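Local coordinates for flagellar biosynthesis protein FlhF (Bacillus subtilis, PDB 2PX0) that binds GTP as a GTPase of the signal recognition particle family, forms a homodimer with nucleotide bound, and is necessary for flagellar biosynthesis, at residues D97-P102 and V285-F290; K136-T141 and E178-Y183; F217-A222 and I245-D250. One frame throughout, in Å; residues are numbered along the deposited sequence.

Overall arrangement
Contacts 2 and 3 belong to the same parallel sheet, contact 2 at its edge strand 137-141 and contact 3 between strands 214-221 and 243-247; their centres lie about 25 Å apart. Contact 1 ties the linker into strand 107-112, first in the chain and inside the sheet, to the start of the C-terminal helix 287-294, and its centre is about 14 Å from that of contact 3 and about 28 Å from that of contact 2. Contact 3 alone reaches the nucleotide, through Lys-248 and Asp-250. The side chain of Val-285 (contact 1) is about 12 Å from a bound GNP, that of Phe-139 (contact 2) about 12 Å from GNP and about 11 Å from magnesium.

Contact 1. Residues D97-P102 and V285-F290; sequences DKWQEP and VSPLGF
Trp-99 packed on Pro-287 is the heart of a buried, mostly apolar contact between the linker running from helix 81-90 to strand 107-112 and the start of the last helix, 287-294. The CG atom of Pro-287 lies over one face of the indole, 3.2 Å from the centroid of the five-membered ring of Trp-99 and only 9° off its normal, a CH-pi contact. The two side chains slide past each other in opposite directions, and CD of the proline rests above CG and CD2 of the indole. Val-285 meets the ring differently, its CG2 lying at the edge in the indole plane, 3.6 Å from Trp-99 CZ3. At the far end of the six-membered ring, Trp-99 CH2 comes within 3.6 Å of Phe-290 CB; the two aromatic planes are inclined at 50°. A chi1 of -71° sets Trp-99 CG beside its own backbone N, where it lies 3.6 Å from Pro-287 CG. The indole NE1 makes a weak hydrogen bond to Pro-94 O, farther back in the linker.

The arrangement is consistent with the NG architecture of SRP-type GTPases, where the C-terminal helix packs back against the helical N domain; here Pro-287 and Leu-288 also touch Cys-90 of helix 81-90. Ser-286 is the N-cap of helix 287-294: its OG accepts from Gly-289 N at 2.9 Å. The backbone continues the turn, with Phe-290 N bonded to Ser-286 O. Beside the tryptophan, the extended chain of Gln-100 passes the carbonyl oxygen of Val-285, bringing OE1 to 3.7 Å from Ser-286 CB, while its NE2 hydrogen-bonds Thr-284 OG1. On the helix 256-263 side, Leu-262 touches Trp-99, and Val-258 and Phe-259 touch Phe-290.

Contact 2. Residues K136-T141 and E178-Y183; sequences KIAFIT and ELFSEY
Ala-138 presses its methyl against the ring of Phe-180 and also touches Tyr-183. The CB atom of Ala-138 stands over one face of the Phe-180 ring, 3.9 Å from the centroid and 22° off the normal, a CH-pi contact. Leu-179 CD2 lies over the opposite face, and Tyr-183 CE1 meets the ring at its edge. Ile-140 runs past the phenylalanine in the opposite direction, its CG1 3.8 Å from Phe-180 CE2. An alanine in place of Phe-180 would probably open a gap over Ile-140 CG1 and leave the Ala-138 methyl with Tyr-183 alone of its two rings. Tyr-183 packs on the same methyl, CD2 3.8 Å from Ala-138 CB, and the same ring carbon comes close to Ile-137 O.

Two residues before Ala-138, the Lys-136 chain turns about its CG-CD bond (chi3 -64°), which swings CE aside, and NZ donates to Glu-182 O at 3.1 Å, approaching from 38° out of the carbonyl plane. Both rings sit in the turn that leaves helix 170-179: Phe-180 is the first residue to depart from helical geometry, and Tyr-183 N bonds Phe-180 O at 2.8 Å. Ser-181 OG closes onto Glu-178 O, and Ser-181 O receives Lys-106 NZ.

Strand 137-141 is the outermost strand at this end of the sheet, paired with strand 185-189. Its Ala-138 side is covered by the helix 170-179 turn, whereas Ile-137 and Phe-139 face helix 118-132.

Contact 3. Residues F217-A222 and I245-D250; sequences FLVLSA and IFTKID. With GNP (phosphoaminophosphonic acid-guanylate ester), chain J.
Ile-245, with the largest buried surface here, pairs with Val-219 in a parallel beta bridge. Its N donates to Leu-218 O at 3.0 Å and its O accepts from Leu-220 N at 2.9 Å, so its two bonds straddle Val-219. Its side chain bears on two neighbours, CD1 reaching Phe-217 CB at 3.7 Å and CB meeting Val-219 CG2. Leu-220 points to the other face of the sheet, side by side with Phe-246, and its O takes Thr-247 N in the carbonyl plane. Ala-222 continues the ladder past the strand end: its N bonds Thr-247 O at 2.9 Å, while CB packs 4.0 Å from Ile-249 CG2.

Residues 247-250 read Thr-Lys-Ile-Asp, the guanine-specificity motif of GTPases. Asp-250 OD1 accepts from GNP N1 at 3.1 Å, with weak bonds from N2 to both carboxylate oxygens. The extended Lys-248 chain passes the nucleotide, CG lying 4.0 Å from GNP C5; its NZ, less surely placed, hydrogen-bonds GNP O4', Gly-115 O and Thr-114 OG1 of the second subunit.

The pair belongs to a beta-alpha-beta unit crossing over through helix 226-232. Strand 107-112 flanks it beyond 214-221 and 271-272 beyond 243-247, while helix 118-132 covers Val-219, Ile-245 and Thr-247.

Contact 1. Residues D97-P102 and V285-F290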
loop_
_atom_site.group_PDB
_atom_site.type_symbol
_atom_site.label_atom_id
_atom_site.label_comp_id
_atom_site.label_asym_id
_atom_site.label_seq_id
_atom_site.Cartn_x
_atom_site.Cartn_y
_atom_site.Cartn_z
ATOM N N ASP A 97 -13.430 -5.689 -24.352
ATOM C CA ASP A 97 -14.490 -4.688 -24.258
ATOM C C ASP A 97 -14.705 -4.200 -22.835
ATOM O O ASP A 97 -15.135 -3.071 -22.632
ATOM C CB ASP A 97 -15.809 -5.225 -24.815
ATOM C CG ASP A 97 -16.425 -6.270 -23.919
ATOM O OD1 ASP A 97 -15.838 -7.367 -23.812
ATOM O OD2 ASP A 97 -17.486 -5.986 -23.311
ATOM N N LYS A 98 -14.405 -5.034 -21.847
ATOM C CA LYS A 98 -14.595 -4.614 -20.474
ATOM C C LYS A 98 -13.410 -3.807 -19.937
ATOM O O LYS A 98 -13.422 -3.374 -18.785
ATOM C CB LYS A 98 -14.857 -5.827 -19.583
ATOM C CG LYS A 98 -16.297 -5.938 -19.105
ATOM C CD LYS A 98 -17.232 -6.311 -20.243
ATOM C CE LYS A 98 -17.006 -7.754 -20.692
ATOM N NZ LYS A 98 -17.836 -8.129 -21.875
ATOM N N TRP A 99 -12.384 -3.616 -20.762
ATOM C CA TRP A 99 -11.217 -2.839 -20.355
ATOM C C TRP A 99 -11.222 -1.474 -21.062
ATOM O O TRP A 99 -12.057 -1.205 -21.935
ATOM C CB TRP A 99 -9.928 -3.555 -20.734
ATOM C CG TRP A 99 -9.591 -4.793 -19.959
ATOM C CD1 TRP A 99 -10.336 -5.943 -19.854
ATOM C CD2 TRP A 99 -8.351 -5.061 -19.285
ATOM N NE1 TRP A 99 -9.629 -6.911 -19.161
ATOM C CE2 TRP A 99 -8.413 -6.393 -18.797
ATOM C CE3 TRP A 99 -7.196 -4.302 -19.040
ATOM C CZ2 TRP A 99 -7.361 -6.979 -18.097
ATOM C CZ3 TRP A 99 -6.153 -4.885 -18.345
ATOM C CH2 TRP A 99 -6.243 -6.210 -17.876
ATOM N N GLN A 100 -10.280 -0.620 -20.671
ATOM C CA GLN A 100 -10.111 0.706 -21.269
ATOM C C GLN A 100 -11.349 1.553 -21.578
ATOM O O GLN A 100 -11.440 2.192 -22.632
ATOM C CB GLN A 100 -9.262 0.580 -22.536
ATOM C CG GLN A 100 -7.830 0.232 -22.247
ATOM C CD GLN A 100 -7.025 0.010 -23.503
ATOM O OE1 GLN A 100 -7.245 -0.967 -24.218
ATOM N NE2 GLN A 100 -6.082 0.917 -23.784
ATOM N N GLU A 101 -12.297 1.571 -20.658
ATOM C CA GLU A 101 -13.483 2.385 -20.836
ATOM C C GLU A 101 -12.998 3.818 -20.642
ATOM O O GLU A 101 -12.623 4.202 -19.545
ATOM C CB GLU A 101 -14.502 2.024 -19.756
ATOM C CG GLU A 101 -15.861 2.680 -19.876
ATOM C CD GLU A 101 -16.749 2.371 -18.677
ATOM O OE1 GLU A 101 -16.592 3.036 -17.624
ATOM O OE2 GLU A 101 -17.594 1.449 -18.781
ATOM N N PRO A 102 -12.978 4.628 -21.705
ATOM C CA PRO A 102 -12.523 6.017 -21.582
ATOM C C PRO A 102 -13.432 6.851 -20.694
ATOM O O PRO A 102 -14.520 6.421 -20.313
ATOM C CB PRO A 102 -12.559 6.512 -23.016
ATOM C CG PRO A 102 -13.750 5.808 -23.558
ATOM C CD PRO A 102 -13.520 4.384 -23.049
ATOM N N VAL A 285 -4.020 0.189 -20.485
ATOM C CA VAL A 285 -3.577 -1.106 -21.013
ATOM C C VAL A 285 -4.723 -1.992 -21.454
ATOM O O VAL A 285 -5.866 -1.772 -21.072
ATOM C CB VAL A 285 -2.769 -1.906 -19.964
ATOM C CG1 VAL A 285 -1.619 -1.070 -19.454
ATOM C CG2 VAL A 285 -3.662 -2.308 -18.814
ATOM N N SER A 286 -4.389 -3.012 -22.242
ATOM C CA SER A 286 -5.355 -3.983 -22.761
ATOM C C SER A 286 -5.117 -5.383 -22.171
ATOM O O SER A 286 -4.011 -5.710 -21.753
ATOM C CB SER A 286 -5.204 -4.081 -24.273
ATOM O OG SER A 286 -3.938 -4.637 -24.602
ATOM N N PRO A 287 -6.152 -6.233 -22.148
ATOM C CA PRO A 287 -5.974 -7.581 -21.603
ATOM C C PRO A 287 -4.640 -8.169 -22.024
ATOM O O PRO A 287 -3.780 -8.419 -21.183
ATOM C CB PRO A 287 -7.158 -8.339 -22.183
ATOM C CG PRO A 287 -8.236 -7.304 -22.117
ATOM C CD PRO A 287 -7.528 -6.054 -22.646
ATOM N N LEU A 288 -4.456 -8.379 -23.323
ATOM C CA LEU A 288 -3.190 -8.924 -23.810
ATOM C C LEU A 288 -1.996 -8.018 -23.451
ATOM O O LEU A 288 -0.870 -8.500 -23.258
ATOM C CB LEU A 288 -3.234 -9.125 -25.331
ATOM C CG LEU A 288 -1.884 -9.462 -25.985
ATOM C CD1 LEU A 288 -1.203 -10.602 -25.245
ATOM C CD2 LEU A 288 -2.112 -9.836 -27.435
ATOM N N GLY A 289 -2.245 -6.710 -23.372
ATOM C CA GLY A 289 -1.185 -5.783 -23.036
ATOM C C GLY A 289 -0.733 -5.981 -21.604
ATOM O O GLY A 289 0.460 -5.911 -21.303
ATOM N N PHE A 290 -1.694 -6.228 -20.720
ATOM C CA PHE A 290 -1.411 -6.449 -19.310
ATOM C C PHE A 290 -0.636 -7.732 -19.120
ATOM O O PHE A 290 0.276 -7.800 -18.300
ATOM C CB PHE A 290 -2.704 -6.559 -18.516
ATOM C CG PHE A 290 -2.489 -6.848 -17.066
ATOM C CD1 PHE A 290 -2.017 -5.861 -16.209
ATOM C CD2 PHE A 290 -2.717 -8.117 -16.563
ATOM C CE1 PHE A 290 -1.776 -6.140 -14.875
ATOM C CE2 PHE A 290 -2.479 -8.409 -15.222
ATOM C CZ PHE A 290 -2.007 -7.424 -14.380
#

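Contact 2. Residues K136-T141 and E178-Y183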
loop_
_atom_site.group_PDB
_atom_site.type_symbol
_atom_site.label_atom_id
_atom_site.label_comp_id
_atom_site.label_asym_id
_atom_site.label_seq_id
_atom_site.Cartn_x
_atom_site.Cartn_y
_atom_site.Cartn_z
ATOM N N LYS A 136 -14.147 21.610 -19.966
ATOM C CA LYS A 136 -14.518 22.380 -18.792
ATOM C C LYS A 136 -14.506 21.420 -17.626
ATOM O O LYS A 136 -15.417 20.603 -17.474
ATOM C CB LYS A 136 -15.925 22.975 -18.926
ATOM C CG LYS A 136 -15.995 24.304 -19.661
ATOM C CD LYS A 136 -17.404 24.878 -19.605
ATOM C CE LYS A 136 -18.415 23.975 -20.334
ATOM N NZ LYS A 136 -19.806 24.522 -20.288
ATOM N N ILE A 137 -13.475 21.536 -16.800
ATOM C CA ILE A 137 -13.306 20.683 -15.642
ATOM C C ILE A 137 -13.894 21.304 -14.383
ATOM O O ILE A 137 -13.967 22.520 -14.242
ATOM C CB ILE A 137 -11.812 20.415 -15.412
ATOM C CG1 ILE A 137 -11.187 19.890 -16.699
ATOM C CG2 ILE A 137 -11.616 19.410 -14.314
ATOM C CD1 ILE A 137 -11.933 18.711 -17.303
ATOM N N ALA A 138 -14.318 20.447 -13.470
ATOM C CA ALA A 138 -14.870 20.883 -12.196
ATOM C C ALA A 138 -14.422 19.860 -11.154
ATOM O O ALA A 138 -14.079 18.730 -11.500
ATOM C CB ALA A 138 -16.382 20.929 -12.268
ATOM N N PHE A 139 -14.413 20.257 -9.887
ATOM C CA PHE A 139 -14.010 19.357 -8.816
ATOM C C PHE A 139 -15.063 19.289 -7.735
ATOM O O PHE A 139 -15.953 20.125 -7.676
ATOM C CB PHE A 139 -12.699 19.821 -8.204
ATOM C CG PHE A 139 -11.499 19.423 -8.989
ATOM C CD1 PHE A 139 -11.072 18.095 -9.006
ATOM C CD2 PHE A 139 -10.768 20.370 -9.692
ATOM C CE1 PHE A 139 -9.924 17.713 -9.714
ATOM C CE2 PHE A 139 -9.622 20.003 -10.402
ATOM C CZ PHE A 139 -9.198 18.672 -10.413
ATOM N N ILE A 140 -14.953 18.275 -6.889
ATOM C CA ILE A 140 -15.867 18.066 -5.771
ATOM C C ILE A 140 -15.165 17.134 -4.813
ATOM O O ILE A 140 -14.563 16.151 -5.235
ATOM C CB ILE A 140 -17.167 17.351 -6.194
ATOM C CG1 ILE A 140 -18.028 18.259 -7.071
ATOM C CG2 ILE A 140 -17.932 16.902 -4.955
ATOM C CD1 ILE A 140 -19.344 17.630 -7.464
ATOM N N THR A 141 -15.233 17.426 -3.526
ATOM C CA THR A 141 -14.600 16.542 -2.562
ATOM C C THR A 141 -15.625 15.996 -1.583
ATOM O O THR A 141 -16.688 16.584 -1.364
ATOM C CB THR A 141 -13.528 17.242 -1.749
ATOM O OG1 THR A 141 -12.664 17.974 -2.623
ATOM C CG2 THR A 141 -12.720 16.210 -0.984
ATOM N N GLU A 178 -25.333 19.205 -8.915
ATOM C CA GLU A 178 -26.313 19.881 -9.760
ATOM C C GLU A 178 -25.856 21.275 -10.169
ATOM O O GLU A 178 -26.291 21.816 -11.187
ATOM C CB GLU A 178 -27.658 19.960 -9.027
ATOM C CG GLU A 178 -28.377 18.607 -8.925
ATOM C CD GLU A 178 -29.493 18.602 -7.894
ATOM O OE1 GLU A 178 -30.399 19.466 -7.987
ATOM O OE2 GLU A 178 -29.456 17.730 -6.991
ATOM N N LEU A 179 -24.975 21.848 -9.361
ATOM C CA LEU A 179 -24.427 23.166 -9.629
ATOM C C LEU A 179 -23.511 23.071 -10.847
ATOM O O LEU A 179 -23.584 23.889 -11.765
ATOM C CB LEU A 179 -23.639 23.640 -8.413
ATOM C CG LEU A 179 -23.149 25.085 -8.380
ATOM C CD1 LEU A 179 -22.623 25.395 -6.982
ATOM C CD2 LEU A 179 -22.076 25.301 -9.432
ATOM N N PHE A 180 -22.653 22.055 -10.845
ATOM C CA PHE A 180 -21.720 21.828 -11.938
ATOM C C PHE A 180 -22.373 21.150 -13.131
ATOM O O PHE A 180 -21.690 20.710 -14.063
ATOM C CB PHE A 180 -20.550 20.982 -11.453
ATOM C CG PHE A 180 -19.677 21.680 -10.462
ATOM C CD1 PHE A 180 -19.086 22.899 -10.779
ATOM C CD2 PHE A 180 -19.438 21.122 -9.215
ATOM C CE1 PHE A 180 -18.272 23.547 -9.871
ATOM C CE2 PHE A 180 -18.622 21.766 -8.300
ATOM C CZ PHE A 180 -18.039 22.979 -8.627
ATOM N N SER A 181 -23.698 21.069 -13.093
ATOM C CA SER A 181 -24.468 20.452 -14.164
ATOM C C SER A 181 -24.090 20.995 -15.546
ATOM O O SER A 181 -24.300 20.335 -16.563
ATOM C CB SER A 181 -25.962 20.683 -13.923
ATOM O OG SER A 181 -26.269 22.067 -13.892
ATOM N N GLU A 182 -23.524 22.195 -15.576
ATOM C CA GLU A 182 -23.146 22.827 -16.832
ATOM C C GLU A 182 -21.763 22.416 -17.333
ATOM O O GLU A 182 -21.444 22.599 -18.510
ATOM C CB GLU A 182 -23.197 24.350 -16.674
ATOM C CG GLU A 182 -24.562 24.914 -16.250
ATOM C CD GLU A 182 -25.611 24.855 -17.357
ATOM O OE1 GLU A 182 -26.004 23.736 -17.762
ATOM O OE2 GLU A 182 -26.045 25.932 -17.824
ATOM N N TYR A 183 -20.943 21.865 -16.446
ATOM C CA TYR A 183 -19.589 21.454 -16.813
ATOM C C TYR A 183 -19.529 20.102 -17.521
ATOM O O TYR A 183 -20.416 19.268 -17.359
ATOM C CB TYR A 183 -18.700 21.419 -15.566
ATOM C CG TYR A 183 -18.421 22.780 -14.990
ATOM C CD1 TYR A 183 -19.437 23.528 -14.408
ATOM C CD2 TYR A 183 -17.148 23.344 -15.074
ATOM C CE1 TYR A 183 -19.200 24.804 -13.932
ATOM C CE2 TYR A 183 -16.899 24.628 -14.597
ATOM C CZ TYR A 183 -17.930 25.350 -14.031
ATOM O OH TYR A 183 -17.711 26.633 -13.587
#

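Contact 3. Residues F217-A222 and I245-D250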
loop_
_atom_site.group_PDB
_atom_site.type_symbol
_atom_site.label_atom_id
_atom_site.label_comp_id
_atom_site.label_asym_id
_atom_site.label_seq_id
_atom_site.Cartn_x
_atom_site.Cartn_y
_atom_site.Cartn_z
ATOM N N PHE A 217 -14.728 4.566 -10.289
ATOM C CA PHE A 217 -13.461 3.858 -10.477
ATOM C C PHE A 217 -12.855 3.375 -9.163
ATOM O O PHE A 217 -12.415 4.191 -8.357
ATOM C CB PHE A 217 -12.462 4.797 -11.145
ATOM C CG PHE A 217 -12.784 5.110 -12.577
ATOM C CD1 PHE A 217 -12.402 4.237 -13.591
ATOM C CD2 PHE A 217 -13.479 6.273 -12.906
ATOM C CE1 PHE A 217 -12.703 4.514 -14.903
ATOM C CE2 PHE A 217 -13.788 6.563 -14.209
ATOM C CZ PHE A 217 -13.399 5.680 -15.219
ATOM N N LEU A 218 -12.801 2.058 -8.964
ATOM C CA LEU A 218 -12.255 1.509 -7.731
ATOM C C LEU A 218 -10.728 1.542 -7.745
ATOM O O LEU A 218 -10.088 0.865 -8.545
ATOM C CB LEU A 218 -12.766 0.085 -7.526
ATOM C CG LEU A 218 -12.220 -0.665 -6.303
ATOM C CD1 LEU A 218 -12.594 0.040 -5.004
ATOM C CD2 LEU A 218 -12.775 -2.065 -6.301
ATOM N N VAL A 219 -10.142 2.316 -6.839
ATOM C CA VAL A 219 -8.694 2.460 -6.789
ATOM C C VAL A 219 -7.924 1.546 -5.839
ATOM O O VAL A 219 -7.991 1.711 -4.619
ATOM C CB VAL A 219 -8.323 3.932 -6.472
ATOM C CG1 VAL A 219 -6.833 4.066 -6.176
ATOM C CG2 VAL A 219 -8.706 4.818 -7.657
ATOM N N LEU A 220 -7.174 0.600 -6.403
ATOM C CA LEU A 220 -6.372 -0.322 -5.599
ATOM C C LEU A 220 -4.926 -0.174 -6.024
ATOM O O LEU A 220 -4.655 0.218 -7.172
ATOM C CB LEU A 220 -6.780 -1.775 -5.824
ATOM C CG LEU A 220 -8.200 -2.230 -5.532
ATOM C CD1 LEU A 220 -8.260 -3.700 -5.806
ATOM C CD2 LEU A 220 -8.593 -1.939 -4.113
ATOM N N SER A 221 -4.007 -0.504 -5.111
ATOM C CA SER A 221 -2.591 -0.397 -5.389
ATOM C C SER A 221 -1.945 -1.722 -5.748
ATOM O O SER A 221 -2.223 -2.747 -5.130
ATOM C CB SER A 221 -1.872 0.194 -4.201
ATOM O OG SER A 221 -0.467 0.068 -4.372
ATOM N N ALA A 222 -1.070 -1.676 -6.753
ATOM C CA ALA A 222 -0.340 -2.838 -7.255
ATOM C C ALA A 222 0.654 -3.398 -6.229
ATOM O O ALA A 222 1.409 -4.333 -6.507
ATOM C CB ALA A 222 0.388 -2.458 -8.549
ATOM N N ILE A 245 -8.555 0.958 -11.169
ATOM C CA ILE A 245 -7.334 1.738 -11.286
ATOM C C ILE A 245 -6.270 1.123 -10.372
ATOM O O ILE A 245 -6.429 1.049 -9.142
ATOM C CB ILE A 245 -7.571 3.207 -10.945
ATOM C CG1 ILE A 245 -8.578 3.786 -11.938
ATOM C CG2 ILE A 245 -6.272 3.980 -11.051
ATOM C CD1 ILE A 245 -8.891 5.258 -11.744
ATOM N N PHE A 246 -5.203 0.639 -10.998
ATOM C CA PHE A 246 -4.113 0.027 -10.273
ATOM C C PHE A 246 -2.956 0.987 -10.294
ATOM O O PHE A 246 -2.441 1.337 -11.348
ATOM C CB PHE A 246 -3.728 -1.311 -10.914
ATOM C CG PHE A 246 -4.680 -2.426 -10.581
ATOM C CD1 PHE A 246 -4.672 -3.014 -9.316
ATOM C CD2 PHE A 246 -5.636 -2.840 -11.499
ATOM C CE1 PHE A 246 -5.600 -3.984 -8.975
ATOM C CE2 PHE A 246 -6.563 -3.811 -11.160
ATOM C CZ PHE A 246 -6.546 -4.381 -9.897
ATOM N N THR A 247 -2.552 1.415 -9.109
ATOM C CA THR A 247 -1.468 2.362 -8.999
ATOM C C THR A 247 -0.135 1.720 -8.637
ATOM O O THR A 247 -0.053 0.538 -8.320
ATOM C CB THR A 247 -1.790 3.398 -7.937
ATOM O OG1 THR A 247 -1.832 2.747 -6.665
ATOM C CG2 THR A 247 -3.142 4.070 -8.221
ATOM N N LYS A 248 0.915 2.523 -8.714
ATOM C CA LYS A 248 2.250 2.103 -8.344
ATOM C C LYS A 248 2.804 0.848 -9.015
ATOM O O LYS A 248 3.603 0.115 -8.411
ATOM C CB LYS A 248 2.295 1.952 -6.822
ATOM C CG LYS A 248 1.403 2.964 -6.122
ATOM C CD LYS A 248 1.650 3.015 -4.638
ATOM C CE LYS A 248 0.878 4.187 -4.041
ATOM N NZ LYS A 248 1.172 4.408 -2.605
ATOM N N ILE A 249 2.421 0.614 -10.269
ATOM C CA ILE A 249 2.930 -0.553 -10.980
ATOM C C ILE A 249 4.435 -0.414 -11.120
ATOM O O ILE A 249 5.147 -1.396 -11.306
ATOM C CB ILE A 249 2.302 -0.709 -12.375
ATOM C CG1 ILE A 249 2.622 0.505 -13.233
ATOM C CG2 ILE A 249 0.790 -0.907 -12.253
ATOM C CD1 ILE A 249 2.059 0.399 -14.652
ATOM N N ASP A 250 4.917 0.815 -11.015
ATOM C CA ASP A 250 6.338 1.081 -11.109
ATOM C C ASP A 250 6.963 0.857 -9.749
ATOM O O ASP A 250 8.152 1.101 -9.569
ATOM C CB ASP A 250 6.575 2.531 -11.488
ATOM C CG ASP A 250 6.232 3.489 -10.351
ATOM O OD1 ASP A 250 5.052 3.522 -9.945
ATOM O OD2 ASP A 250 7.138 4.205 -9.857
HETATM P PG GNP J . -5.870 8.913 1.022
HETATM O O1G GNP J . -5.108 8.898 2.302
HETATM O O2G GNP J . -6.624 10.241 0.797
HETATM O O3G GNP J . -6.785 7.749 0.889
HETATM N N3B GNP J . -4.609 8.844 -0.087
HETATM P PB GNP J . -4.908 8.863 -1.710
HETATM O O1B GNP J . -5.533 7.626 -2.142
HETATM O O2B GNP J . -5.606 10.162 -1.979
HETATM O O3A GNP J . -3.346 8.888 -2.168
HETATM P PA GNP J . -2.432 10.101 -2.478
HETATM O O1A GNP J . -2.871 10.798 -3.722
HETATM O O2A GNP J . -2.348 10.862 -1.167
HETATM O "O5'" GNP J . -1.098 9.454 -2.770
HETATM C "C5'" GNP J . -0.432 8.712 -1.746
HETATM C "C4'" GNP J . 0.979 8.444 -2.120
HETATM O "O4'" GNP J . 1.201 7.522 -3.135
HETATM C "C3'" GNP J . 1.748 9.732 -2.541
HETATM O "O3'" GNP J . 3.005 9.832 -1.867
HETATM C "C2'" GNP J . 1.936 9.553 -4.043
HETATM O "O2'" GNP J . 3.059 10.198 -4.561
HETATM C "C1'" GNP J . 2.027 8.067 -4.137
HETATM N N9 GNP J . 1.600 7.609 -5.479
HETATM C C8 GNP J . 0.262 7.783 -6.037
HETATM N N7 GNP J . 0.211 7.275 -7.241
HETATM C C5 GNP J . 1.576 6.749 -7.465
HETATM C C6 GNP J . 2.125 6.067 -8.627
HETATM O O6 GNP J . 1.608 5.790 -9.638
HETATM N N1 GNP J . 3.459 5.731 -8.425
HETATM C C2 GNP J . 4.059 6.068 -7.215
HETATM N N2 GNP J . 5.423 5.632 -7.200
HETATM N N3 GNP J . 3.644 6.661 -6.166
HETATM C C4 GNP J . 2.341 6.981 -6.376
#